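Local coordinates for E3 SUMO-protein ligase SIZ1 (Saccharomyces cerevisiae, PDB 3I2D), which acts as a SUMO E3 ligase of the PIAS family, mediating attachment of SUMO to septins and to the replication clamp PCNA, at residues D310-N315 against G329-I334. Numbering follows the deposited sequence.
Sequences DDILQN and GKWTAI
I312, on the last turn of helix 307-313, packs over one face of the W331 indole, and the two side chains run past each other in opposite directions. Traced outward from CB, the isoleucine splits over both rings. Its CG1 sits 3.7 Å from W331 CD1, above the pyrrole half, and its CD1 continues toward the root of the indole, 3.9 Å from W331 CG. With CG1 anti to the carbonyl carbon (chi1 -56°), the other branch, CG2, falls anti to the backbone N and makes a CH-pi contact with the six-membered ring: it stands 3.7 Å from the centroid and only 9° off the normal. The edge of that ring, at CH2, faces N315 O, which lies near the ring plane. Past the helix, N315 ND2 turns back to D311 O (3.1 Å, N-H...O angle 148°). Residues 310-315 belong to the predicted SP-RING-type zinc finger, and the pair joins its helix to strand 331-333, at the edge of a three-stranded antiparallel sheet, away from the zinc site. V323 of the neighbouring strand 322-326 touches both side chains. With an alanine in place of W331 the face under CG1 and CG2 is gone, and a gap is likely to open between helix and strand. No hydrogen bond links the segments, which implies that CH-pi and apolar contacts carry their association.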
ATOM      1  N   ASP A 310     -15.335  20.086   3.500  1.00 54.79           N
ATOM      2  CA  ASP A 310     -14.157  20.939   3.506  1.00 55.89           C
ATOM      3  C   ASP A 310     -14.609  22.372   3.784  1.00 62.39           C
ATOM      4  O   ASP A 310     -13.994  23.078   4.583  1.00 63.97           O
ATOM      5  CB  ASP A 310     -13.451  20.879   2.157  1.00 59.81           C
ATOM      6  CG  ASP A 310     -11.992  21.282   2.246  1.00 68.48           C
ATOM      7  OD1 ASP A 310     -11.338  21.402   1.185  1.00 69.68           O
ATOM      8  OD2 ASP A 310     -11.494  21.464   3.377  1.00 75.79           O
ATOM      9  N   ASP A 311     -15.688  22.798   3.127  1.00 65.33           N
ATOM     10  CA  ASP A 311     -16.224  24.147   3.317  1.00 67.24           C
ATOM     11  C   ASP A 311     -16.547  24.421   4.786  1.00 68.52           C
ATOM     12  O   ASP A 311     -16.056  25.388   5.367  1.00 67.10           O
ATOM     13  CB  ASP A 311     -17.487  24.346   2.473  1.00 72.54           C
ATOM     14  CG  ASP A 311     -17.180  24.730   1.032  1.00 80.65           C
ATOM     15  OD1 ASP A 311     -15.982  24.694   0.653  1.00 78.30           O
ATOM     16  OD2 ASP A 311     -18.141  25.064   0.287  1.00 73.11           O
ATOM     17  N   ILE A 312     -17.375  23.573   5.388  1.00 63.19           N
ATOM     18  CA  ILE A 312     -17.736  23.760   6.788  1.00 63.29           C
ATOM     19  C   ILE A 312     -16.474  23.812   7.651  1.00 67.80           C
ATOM     20  O   ILE A 312     -16.335  24.657   8.528  1.00 68.70           O
ATOM     21  CB  ILE A 312     -18.639  22.602   7.295  1.00 60.65           C
ATOM     22  CG1 ILE A 312     -19.881  22.487   6.408  1.00 54.12           C
ATOM     23  CG2 ILE A 312     -19.043  22.841   8.754  1.00 54.32           C
ATOM     24  CD1 ILE A 312     -20.831  21.402   6.840  1.00 48.65           C
ATOM     25  N   LEU A 313     -15.545  22.905   7.377  1.00 70.77           N
ATOM     26  CA  LEU A 313     -14.303  22.802   8.136  1.00 68.14           C
ATOM     27  C   LEU A 313     -13.435  24.051   8.049  1.00 68.62           C
ATOM     28  O   LEU A 313     -12.828  24.472   9.034  1.00 63.26           O
ATOM     29  CB  LEU A 313     -13.523  21.584   7.638  1.00 61.26           C
ATOM     30  CG  LEU A 313     -12.988  20.572   8.648  1.00 57.81           C
ATOM     31  CD1 LEU A 313     -13.998  20.253   9.745  1.00 55.47           C
ATOM     32  CD2 LEU A 313     -12.620  19.324   7.876  1.00 67.96           C
ATOM     33  N   GLN A 314     -13.387  24.638   6.860  1.00 73.99           N
ATOM     34  CA  GLN A 314     -12.587  25.831   6.619  1.00 79.43           C
ATOM     35  C   GLN A 314     -13.358  27.090   6.989  1.00 79.45           C
ATOM     36  O   GLN A 314     -12.917  28.195   6.686  1.00 86.53           O
ATOM     37  CB  GLN A 314     -12.185  25.895   5.140  1.00 82.53           C
ATOM     38  CG  GLN A 314     -10.743  26.295   4.905  1.00 89.69           C
ATOM     39  CD  GLN A 314      -9.758  25.288   5.484  1.00 92.99           C
ATOM     40  OE1 GLN A 314      -9.760  25.020   6.687  1.00 92.03           O
ATOM     41  NE2 GLN A 314      -8.910  24.728   4.625  1.00 93.10           N
ATOM     42  N   ASN A 315     -14.507  26.923   7.637  1.00 73.98           N
ATOM     43  CA  ASN A 315     -15.339  28.054   8.031  1.00 72.02           C
ATOM     44  C   ASN A 315     -16.064  27.796   9.338  1.00 77.12           C
ATOM     45  O   ASN A 315     -17.219  28.195   9.502  1.00 77.13           O
ATOM     46  CB  ASN A 315     -16.366  28.343   6.945  1.00 69.45           C
ATOM     47  CG  ASN A 315     -15.767  29.041   5.760  1.00 69.52           C
ATOM     48  OD1 ASN A 315     -15.890  30.253   5.628  1.00 76.32           O
ATOM     49  ND2 ASN A 315     -15.098  28.287   4.893  1.00 64.70           N
ATOM     50  N   GLY A 329     -29.399  22.487   3.462  1.00 93.86           N
ATOM     51  CA  GLY A 329     -28.031  22.215   3.079  1.00 92.50           C
ATOM     52  C   GLY A 329     -27.158  23.117   3.926  1.00 94.06           C
ATOM     53  O   GLY A 329     -25.954  22.906   4.059  1.00 96.01           O
ATOM     54  N   LYS A 330     -27.783  24.143   4.498  1.00 93.34           N
ATOM     55  CA  LYS A 330     -27.086  25.088   5.363  1.00 89.37           C
ATOM     56  C   LYS A 330     -26.709  24.339   6.637  1.00 87.12           C
ATOM     57  O   LYS A 330     -27.225  23.246   6.904  1.00 84.74           O
ATOM     58  CB  LYS A 330     -27.999  26.268   5.720  1.00 87.33           C
ATOM     59  CG  LYS A 330     -27.730  27.565   4.952  1.00 86.55           C
ATOM     60  CD  LYS A 330     -28.222  27.529   3.514  1.00 82.69           C
ATOM     61  CE  LYS A 330     -27.954  28.857   2.816  1.00 81.84           C
ATOM     62  NZ  LYS A 330     -28.396  28.880   1.391  1.00 80.22           N
ATOM     63  N   TRP A 331     -25.813  24.926   7.421  1.00 82.58           N
ATOM     64  CA  TRP A 331     -25.382  24.301   8.663  1.00 77.09           C
ATOM     65  C   TRP A 331     -25.229  25.315   9.780  1.00 78.79           C
ATOM     66  O   TRP A 331     -25.228  26.525   9.545  1.00 80.05           O
ATOM     67  CB  TRP A 331     -24.045  23.593   8.465  1.00 70.13           C
ATOM     68  CG  TRP A 331     -22.962  24.498   7.960  1.00 64.00           C
ATOM     69  CD1 TRP A 331     -22.740  24.864   6.668  1.00 62.56           C
ATOM     70  CD2 TRP A 331     -21.984  25.189   8.746  1.00 65.65           C
ATOM     71  NE1 TRP A 331     -21.681  25.740   6.593  1.00 58.37           N
ATOM     72  CE2 TRP A 331     -21.198  25.956   7.856  1.00 63.42           C
ATOM     73  CE3 TRP A 331     -21.694  25.234  10.117  1.00 64.65           C
ATOM     74  CZ2 TRP A 331     -20.143  26.764   8.292  1.00 61.38           C
ATOM     75  CZ3 TRP A 331     -20.645  26.037  10.548  1.00 64.80           C
ATOM     76  CH2 TRP A 331     -19.883  26.789   9.636  1.00 62.72           C
ATOM     77  N   THR A 332     -25.089  24.802  10.996  1.00 80.62           N
ATOM     78  CA  THR A 332     -24.900  25.628  12.180  1.00 83.86           C
ATOM     79  C   THR A 332     -24.072  24.823  13.167  1.00 83.59           C
ATOM     80  O   THR A 332     -24.401  23.670  13.469  1.00 82.95           O
ATOM     81  CB  THR A 332     -26.235  25.987  12.833  1.00 87.34           C
ATOM     82  OG1 THR A 332     -26.996  24.789  13.023  1.00 91.46           O
ATOM     83  CG2 THR A 332     -27.017  26.970  11.960  1.00 90.22           C
ATOM     84  N   ALA A 333     -22.996  25.431  13.661  1.00 77.90           N
ATOM     85  CA  ALA A 333     -22.107  24.766  14.602  1.00 76.62           C
ATOM     86  C   ALA A 333     -22.826  24.474  15.903  1.00 76.79           C
ATOM     87  O   ALA A 333     -23.546  25.321  16.416  1.00 80.90           O
ATOM     88  CB  ALA A 333     -20.883  25.631  14.866  1.00 71.38           C
ATOM     89  N   ILE A 334     -22.642  23.269  16.430  1.00 80.83           N
ATOM     90  CA  ILE A 334     -23.274  22.884  17.686  1.00 81.41           C
ATOM     91  C   ILE A 334     -22.335  23.181  18.849  1.00 87.14           C
ATOM     92  O   ILE A 334     -21.542  22.337  19.254  1.00 87.15           O
ATOM     93  CB  ILE A 334     -23.636  21.382  17.693  1.00 76.89           C
ATOM     94  CG1 ILE A 334     -24.705  21.107  16.637  1.00 69.18           C
ATOM     95  CG2 ILE A 334     -24.122  20.960  19.069  1.00 58.44           C
ATOM     96  CD1 ILE A 334     -25.165  19.683  16.623  1.00 72.47           C
TER